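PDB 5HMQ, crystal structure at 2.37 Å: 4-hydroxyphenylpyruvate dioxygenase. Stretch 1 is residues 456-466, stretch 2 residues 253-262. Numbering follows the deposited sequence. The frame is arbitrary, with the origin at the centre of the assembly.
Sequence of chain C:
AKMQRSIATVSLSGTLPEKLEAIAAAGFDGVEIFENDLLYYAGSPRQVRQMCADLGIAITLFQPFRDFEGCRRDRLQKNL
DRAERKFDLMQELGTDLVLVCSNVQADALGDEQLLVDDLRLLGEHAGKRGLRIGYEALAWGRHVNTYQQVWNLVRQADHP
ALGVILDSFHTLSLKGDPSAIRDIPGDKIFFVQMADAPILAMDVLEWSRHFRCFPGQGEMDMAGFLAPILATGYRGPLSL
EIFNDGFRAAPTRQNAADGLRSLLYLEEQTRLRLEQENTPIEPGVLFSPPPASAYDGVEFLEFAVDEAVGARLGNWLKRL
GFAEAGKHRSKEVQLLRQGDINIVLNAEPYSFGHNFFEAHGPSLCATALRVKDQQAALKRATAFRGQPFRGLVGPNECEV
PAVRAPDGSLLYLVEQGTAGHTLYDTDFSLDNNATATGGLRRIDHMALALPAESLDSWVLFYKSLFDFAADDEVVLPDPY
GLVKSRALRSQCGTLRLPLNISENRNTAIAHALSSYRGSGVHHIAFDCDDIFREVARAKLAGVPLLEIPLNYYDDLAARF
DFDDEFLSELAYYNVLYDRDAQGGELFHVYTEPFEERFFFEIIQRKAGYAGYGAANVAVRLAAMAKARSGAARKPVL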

ATOM      1  N   ASP C 456      -9.417  -4.569  -2.330  1.00 44.67           N
ATOM      2  CA  ASP C 456     -10.667  -4.543  -1.573  1.00 44.61           C
ATOM      3  C   ASP C 456     -11.460  -3.278  -1.859  1.00 44.77           C
ATOM      4  O   ASP C 456     -12.693  -3.312  -1.902  1.00 46.81           O
ATOM      5  CB  ASP C 456     -10.387  -4.690  -0.069  1.00 47.09           C
ATOM      6  CG  ASP C 456      -9.930  -6.091   0.297  1.00 52.43           C
ATOM      7  OD1 ASP C 456     -10.213  -7.034  -0.475  1.00 54.58           O
ATOM      8  OD2 ASP C 456      -9.320  -6.258   1.375  1.00 51.43           O
ATOM      9  N   SER C 457     -10.771  -2.153  -2.054  1.00 43.08           N
ATOM     10  CA  SER C 457     -11.465  -0.917  -2.402  1.00 40.65           C
ATOM     11  C   SER C 457     -12.136  -1.031  -3.766  1.00 44.21           C
ATOM     12  O   SER C 457     -13.270  -0.572  -3.950  1.00 46.08           O
ATOM     13  CB  SER C 457     -10.487   0.256  -2.377  1.00 41.32           C
ATOM     14  OG  SER C 457     -11.170   1.489  -2.453  1.00 44.08           O
ATOM     15  N   TRP C 458     -11.453  -1.647  -4.737  1.00 43.75           N
ATOM     16  CA  TRP C 458     -12.066  -1.874  -6.044  1.00 41.92           C
ATOM     17  C   TRP C 458     -13.250  -2.828  -5.942  1.00 41.38           C
ATOM     18  O   TRP C 458     -14.264  -2.645  -6.626  1.00 42.39           O
ATOM     19  CB  TRP C 458     -11.035  -2.418  -7.032  1.00 43.06           C
ATOM     20  CG  TRP C 458     -10.175  -1.375  -7.675  1.00 43.40           C
ATOM     21  CD1 TRP C 458      -9.084  -0.765  -7.135  1.00 42.49           C
ATOM     22  CD2 TRP C 458     -10.328  -0.831  -8.995  1.00 42.82           C
ATOM     23  NE1 TRP C 458      -8.549   0.129  -8.032  1.00 44.43           N
ATOM     24  CE2 TRP C 458      -9.295   0.107  -9.181  1.00 43.37           C
ATOM     25  CE3 TRP C 458     -11.239  -1.047 -10.034  1.00 41.21           C
ATOM     26  CZ2 TRP C 458      -9.148   0.831 -10.363  1.00 44.46           C
ATOM     27  CZ3 TRP C 458     -11.092  -0.328 -11.208  1.00 40.72           C
ATOM     28  CH2 TRP C 458     -10.054   0.600 -11.362  1.00 41.72           C
ATOM     29  N   VAL C 459     -13.130  -3.863  -5.107  1.00 42.80           N
ATOM     30  CA  VAL C 459     -14.222  -4.820  -4.943  1.00 42.42           C
ATOM     31  C   VAL C 459     -15.471  -4.115  -4.431  1.00 45.04           C
ATOM     32  O   VAL C 459     -16.568  -4.282  -4.977  1.00 45.27           O
ATOM     33  CB  VAL C 459     -13.797  -5.964  -4.004  1.00 44.12           C
ATOM     34  CG1 VAL C 459     -15.001  -6.814  -3.624  1.00 40.94           C
ATOM     35  CG2 VAL C 459     -12.723  -6.820  -4.659  1.00 44.73           C
ATOM     36  N   LEU C 460     -15.318  -3.309  -3.377  1.00 45.49           N
ATOM     37  CA  LEU C 460     -16.453  -2.567  -2.836  1.00 45.72           C
ATOM     38  C   LEU C 460     -16.975  -1.550  -3.843  1.00 44.12           C
ATOM     39  O   LEU C 460     -18.184  -1.302  -3.915  1.00 46.38           O
ATOM     40  CB  LEU C 460     -16.057  -1.884  -1.529  1.00 42.59           C
ATOM     41  CG  LEU C 460     -17.105  -0.977  -0.889  1.00 41.86           C
ATOM     42  CD1 LEU C 460     -18.398  -1.737  -0.654  1.00 37.72           C
ATOM     43  CD2 LEU C 460     -16.576  -0.418   0.417  1.00 43.89           C
ATOM     44  N   PHE C 461     -16.076  -0.949  -4.623  1.00 41.64           N
ATOM     45  CA  PHE C 461     -16.488   0.019  -5.637  1.00 40.43           C
ATOM     46  C   PHE C 461     -17.476  -0.602  -6.617  1.00 42.21           C
ATOM     47  O   PHE C 461     -18.537  -0.030  -6.896  1.00 41.54           O
ATOM     48  CB  PHE C 461     -15.247   0.551  -6.364  1.00 42.13           C
ATOM     49  CG  PHE C 461     -15.550   1.379  -7.585  1.00 42.78           C
ATOM     50  CD1 PHE C 461     -15.809   2.735  -7.474  1.00 39.97           C
ATOM     51  CD2 PHE C 461     -15.543   0.803  -8.848  1.00 43.08           C
ATOM     52  CE1 PHE C 461     -16.078   3.497  -8.596  1.00 41.58           C
ATOM     53  CE2 PHE C 461     -15.811   1.560  -9.973  1.00 43.27           C
ATOM     54  CZ  PHE C 461     -16.077   2.909  -9.847  1.00 44.06           C
ATOM     55  N   TYR C 462     -17.151  -1.787  -7.140  1.00 43.35           N
ATOM     56  CA  TYR C 462     -18.012  -2.424  -8.130  1.00 44.50           C
ATOM     57  C   TYR C 462     -19.233  -3.075  -7.488  1.00 44.45           C
ATOM     58  O   TYR C 462     -20.318  -3.077  -8.081  1.00 44.27           O
ATOM     59  CB  TYR C 462     -17.214  -3.442  -8.944  1.00 42.61           C
ATOM     60  CG  TYR C 462     -16.567  -2.841 -10.172  1.00 42.88           C
ATOM     61  CD1 TYR C 462     -17.327  -2.511 -11.288  1.00 45.12           C
ATOM     62  CD2 TYR C 462     -15.199  -2.598 -10.216  1.00 39.92           C
ATOM     63  CE1 TYR C 462     -16.744  -1.958 -12.415  1.00 44.16           C
ATOM     64  CE2 TYR C 462     -14.606  -2.043 -11.339  1.00 41.92           C
ATOM     65  CZ  TYR C 462     -15.385  -1.728 -12.436  1.00 45.07           C
ATOM     66  OH  TYR C 462     -14.806  -1.178 -13.558  1.00 46.23           O
ATOM     67  N   LYS C 463     -19.081  -3.641  -6.288  1.00 45.82           N
ATOM     68  CA  LYS C 463     -20.226  -4.253  -5.620  1.00 46.55           C
ATOM     69  C   LYS C 463     -21.298  -3.223  -5.284  1.00 45.66           C
ATOM     70  O   LYS C 463     -22.495  -3.500  -5.419  1.00 46.47           O
ATOM     71  CB  LYS C 463     -19.788  -4.983  -4.351  1.00 44.51           C
ATOM     72  CG  LYS C 463     -19.261  -6.387  -4.571  1.00 44.87           C
ATOM     73  CD  LYS C 463     -19.064  -7.091  -3.237  1.00 46.37           C
ATOM     74  CE  LYS C 463     -18.828  -8.581  -3.415  1.00 49.20           C
ATOM     75  NZ  LYS C 463     -18.627  -9.263  -2.106  1.00 50.72           N
ATOM     76  N   SER C 464     -20.898  -2.036  -4.831  1.00 43.38           N
ATOM     77  CA  SER C 464     -21.884  -1.067  -4.367  1.00 43.55           C
ATOM     78  C   SER C 464     -22.411  -0.186  -5.497  1.00 45.36           C
ATOM     79  O   SER C 464     -23.625  -0.108  -5.707  1.00 48.29           O
ATOM     80  CB  SER C 464     -21.295  -0.206  -3.242  1.00 41.58           C
ATOM     81  OG  SER C 464     -20.191   0.562  -3.690  1.00 45.04           O
ATOM     82  N   LEU C 465     -21.518   0.473  -6.240  1.00 44.40           N
ATOM     83  CA  LEU C 465     -21.967   1.412  -7.263  1.00 45.76           C
ATOM     84  C   LEU C 465     -22.702   0.716  -8.401  1.00 44.79           C
ATOM     85  O   LEU C 465     -23.637   1.288  -8.970  1.00 45.13           O
ATOM     86  CB  LEU C 465     -20.784   2.208  -7.818  1.00 46.96           C
ATOM     87  CG  LEU C 465     -20.383   3.479  -7.063  1.00 45.69           C
ATOM     88  CD1 LEU C 465     -19.618   3.140  -5.792  1.00 43.07           C
ATOM     89  CD2 LEU C 465     -19.572   4.412  -7.955  1.00 42.27           C
ATOM     90  N   PHE C 466     -22.296  -0.501  -8.757  1.00 44.21           N
ATOM     91  CA  PHE C 466     -22.838  -1.180  -9.927  1.00 45.77           C
ATOM     92  C   PHE C 466     -23.495  -2.514  -9.598  1.00 46.54           C
ATOM     93  O   PHE C 466     -23.900  -3.237 -10.518  1.00 45.93           O
ATOM     94  CB  PHE C 466     -21.734  -1.364 -10.970  1.00 45.94           C
ATOM     95  CG  PHE C 466     -21.160  -0.068 -11.461  1.00 46.02           C
ATOM     96  CD1 PHE C 466     -21.822   0.671 -12.427  1.00 43.93           C
ATOM     97  CD2 PHE C 466     -19.978   0.424 -10.937  1.00 45.50           C
ATOM     98  CE1 PHE C 466     -21.304   1.870 -12.873  1.00 44.72           C
ATOM     99  CE2 PHE C 466     -19.456   1.622 -11.378  1.00 45.23           C
ATOM    100  CZ  PHE C 466     -20.119   2.348 -12.347  1.00 45.78           C
TER
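Stretch 2 (253-262) RQNAADGLRS

Stretch 2 is helical from Arg-253 to Ser-262, a segment of a longer helix, and it lies on the helix of stretch 1. The two run in broadly the same direction, crossing at 34° with their axes 10.5 Å apart at closest approach. That spacing is generous for helices. The backbones register at two places, Ser-457 CA to Asp-258 CA at 6.7 Å and Leu-460 CA to Ser-262 CA at 7.0 Å. Regular i to i+4 hydrogen bonds, such as Ser-262 N to Asp-258 O at 2.8 Å, hold stretch 2 in shape.

The contact follows a helical stripe. Asp-258 and Arg-261 point toward stretch 1, whereas Leu-260 points away and Gly-259 has no side chain to offer. At one end, Ser-457 OG donates a hydrogen bond to Asp-258 OD2 at 2.7 Å. The other carboxylate oxygen, Asp-258 OD1, accepts from a water at 3.0 Å; this water also donates to Ser-457 O and accepts from Arg-261 NH1, each at 2.9 Å, so one molecule ties both helices together.

Leu-460 points toward stretch 2 and its CD2 lies against the backbone, 3.3 Å from Asp-258 O, and 3.7 Å from Ser-262 CB. Ser-262 OG turns back to its own helix, donating to Gly-259 O at 2.7 Å.

Arg-261 is the knob, set among Leu-460, Phe-461, Ser-464 and Leu-465, with the largest area covered in the contact. Its extended chi1 and chi2, both t, carry CD to 4.0 Å from Leu-460 CG and 3.5 Å from Ser-464 OG. Leu-465 CD1 lies over one guanidinium face, 3.6 Å from Arg-261 CZ, while Arg-261 NH1 meets the Phe-461 ring at its edge, 3.8 Å from Phe-461 CD1. The rule is economical: a long cationic side chain can pack as a knob while keeping its polar end hydrogen-bonded.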

ATOM      1  N   ARG C 253      -7.952   8.772   4.561  1.00 50.85           N
ATOM      2  CA  ARG C 253      -9.183   9.337   4.017  1.00 49.97           C
ATOM      3  C   ARG C 253      -9.941   8.325   3.168  1.00 51.36           C
ATOM      4  O   ARG C 253     -11.166   8.198   3.294  1.00 50.84           O
ATOM      5  CB  ARG C 253      -8.865  10.593   3.209  1.00 48.85           C
ATOM      6  CG  ARG C 253      -8.333  11.733   4.060  1.00 51.16           C
ATOM      7  CD  ARG C 253      -9.275  12.925   4.046  1.00 51.35           C
ATOM      8  NE  ARG C 253      -8.985  13.850   5.137  1.00 51.60           N
ATOM      9  CZ  ARG C 253      -9.543  15.047   5.272  1.00 54.75           C
ATOM     10  NH1 ARG C 253     -10.422  15.479   4.376  1.00 56.21           N
ATOM     11  NH2 ARG C 253      -9.217  15.817   6.302  1.00 54.93           N
ATOM     12  N   GLN C 254      -9.239   7.594   2.298  1.00 52.23           N
ATOM     13  CA  GLN C 254      -9.923   6.624   1.449  1.00 52.67           C
ATOM     14  C   GLN C 254     -10.444   5.446   2.261  1.00 48.32           C
ATOM     15  O   GLN C 254     -11.505   4.895   1.946  1.00 45.88           O
ATOM     16  CB  GLN C 254      -9.000   6.147   0.327  1.00 55.40           C
ATOM     17  CG  GLN C 254      -9.287   6.820  -1.007  1.00 58.90           C
ATOM     18  CD  GLN C 254     -10.695   6.536  -1.508  1.00 60.64           C
ATOM     19  OE1 GLN C 254     -11.202   5.421  -1.370  1.00 60.58           O
ATOM     20  NE2 GLN C 254     -11.339   7.550  -2.075  1.00 60.50           N
ATOM     21  N   ASN C 255      -9.711   5.036   3.299  1.00 46.20           N
ATOM     22  CA  ASN C 255     -10.230   3.994   4.179  1.00 48.13           C
ATOM     23  C   ASN C 255     -11.507   4.454   4.869  1.00 48.69           C
ATOM     24  O   ASN C 255     -12.470   3.686   4.987  1.00 49.49           O
ATOM     25  CB  ASN C 255      -9.177   3.585   5.208  1.00 48.17           C
ATOM     26  CG  ASN C 255      -8.138   2.636   4.639  1.00 51.45           C
ATOM     27  OD1 ASN C 255      -8.291   2.120   3.533  1.00 51.84           O
ATOM     28  ND2 ASN C 255      -7.083   2.386   5.405  1.00 53.01           N
ATOM     29  N   ALA C 256     -11.532   5.705   5.338  1.00 44.31           N
ATOM     30  CA  ALA C 256     -12.734   6.228   5.979  1.00 43.20           C
ATOM     31  C   ALA C 256     -13.890   6.315   4.993  1.00 45.57           C
ATOM     32  O   ALA C 256     -15.030   5.970   5.327  1.00 46.44           O
ATOM     33  CB  ALA C 256     -12.450   7.599   6.594  1.00 40.58           C
ATOM     34  N   ALA C 257     -13.613   6.767   3.766  1.00 41.82           N
ATOM     35  CA  ALA C 257     -14.661   6.841   2.753  1.00 44.24           C
ATOM     36  C   ALA C 257     -15.169   5.452   2.387  1.00 46.11           C
ATOM     37  O   ALA C 257     -16.382   5.243   2.259  1.00 45.71           O
ATOM     38  CB  ALA C 257     -14.144   7.572   1.513  1.00 43.09           C
ATOM     39  N   ASP C 258     -14.256   4.491   2.221  1.00 43.18           N
ATOM     40  CA  ASP C 258     -14.664   3.114   1.955  1.00 43.42           C
ATOM     41  C   ASP C 258     -15.516   2.565   3.091  1.00 44.28           C
ATOM     42  O   ASP C 258     -16.494   1.845   2.852  1.00 45.21           O
ATOM     43  CB  ASP C 258     -13.435   2.228   1.740  1.00 42.75           C
ATOM     44  CG  ASP C 258     -12.785   2.444   0.385  1.00 45.02           C
ATOM     45  OD1 ASP C 258     -13.400   3.102  -0.479  1.00 44.79           O
ATOM     46  OD2 ASP C 258     -11.656   1.944   0.183  1.00 49.26           O
ATOM     47  N   GLY C 259     -15.151   2.882   4.334  1.00 44.50           N
ATOM     48  CA  GLY C 259     -15.936   2.421   5.468  1.00 42.72           C
ATOM     49  C   GLY C 259     -17.373   2.901   5.417  1.00 42.00           C
ATOM     50  O   GLY C 259     -18.312   2.114   5.559  1.00 41.88           O
ATOM     51  N   LEU C 260     -17.564   4.207   5.208  1.00 42.52           N
ATOM     52  CA  LEU C 260     -18.915   4.746   5.115  1.00 43.39           C
ATOM     53  C   LEU C 260     -19.656   4.135   3.933  1.00 43.30           C
ATOM     54  O   LEU C 260     -20.830   3.763   4.051  1.00 44.10           O
ATOM     55  CB  LEU C 260     -18.860   6.272   5.002  1.00 43.17           C
ATOM     56  CG  LEU C 260     -20.103   7.105   5.338  1.00 44.40           C
ATOM     57  CD1 LEU C 260     -21.155   7.062   4.236  1.00 43.70           C
ATOM     58  CD2 LEU C 260     -20.698   6.666   6.668  1.00 42.48           C
ATOM     59  N   ARG C 261     -18.984   4.031   2.783  1.00 42.97           N
ATOM     60  CA  ARG C 261     -19.586   3.390   1.619  1.00 43.55           C
ATOM     61  C   ARG C 261     -20.021   1.962   1.933  1.00 42.95           C
ATOM     62  O   ARG C 261     -21.099   1.529   1.512  1.00 45.74           O
ATOM     63  CB  ARG C 261     -18.605   3.414   0.446  1.00 42.31           C
ATOM     64  CG  ARG C 261     -19.092   2.686  -0.799  1.00 45.36           C
ATOM     65  CD  ARG C 261     -18.084   2.802  -1.938  1.00 45.13           C
ATOM     66  NE  ARG C 261     -18.111   4.124  -2.559  1.00 43.61           N
ATOM     67  CZ  ARG C 261     -17.226   4.546  -3.455  1.00 42.58           C
ATOM     68  NH1 ARG C 261     -16.235   3.752  -3.839  1.00 41.30           N
ATOM     69  NH2 ARG C 261     -17.331   5.764  -3.969  1.00 40.66           N
ATOM     70  N   SER C 262     -19.200   1.218   2.678  1.00 42.42           N
ATOM     71  CA  SER C 262     -19.554  -0.160   3.007  1.00 43.06           C
ATOM     72  C   SER C 262     -20.771  -0.230   3.924  1.00 45.62           C
ATOM     73  O   SER C 262     -21.561  -1.176   3.828  1.00 46.28           O
ATOM     74  CB  SER C 262     -18.365  -0.872   3.654  1.00 43.51           C
ATOM     75  OG  SER C 262     -18.221  -0.500   5.015  1.00 45.21           O
TER
HETATM   76  O   HOH W   1     -14.795   1.541  -2.576  1.00 42.50           O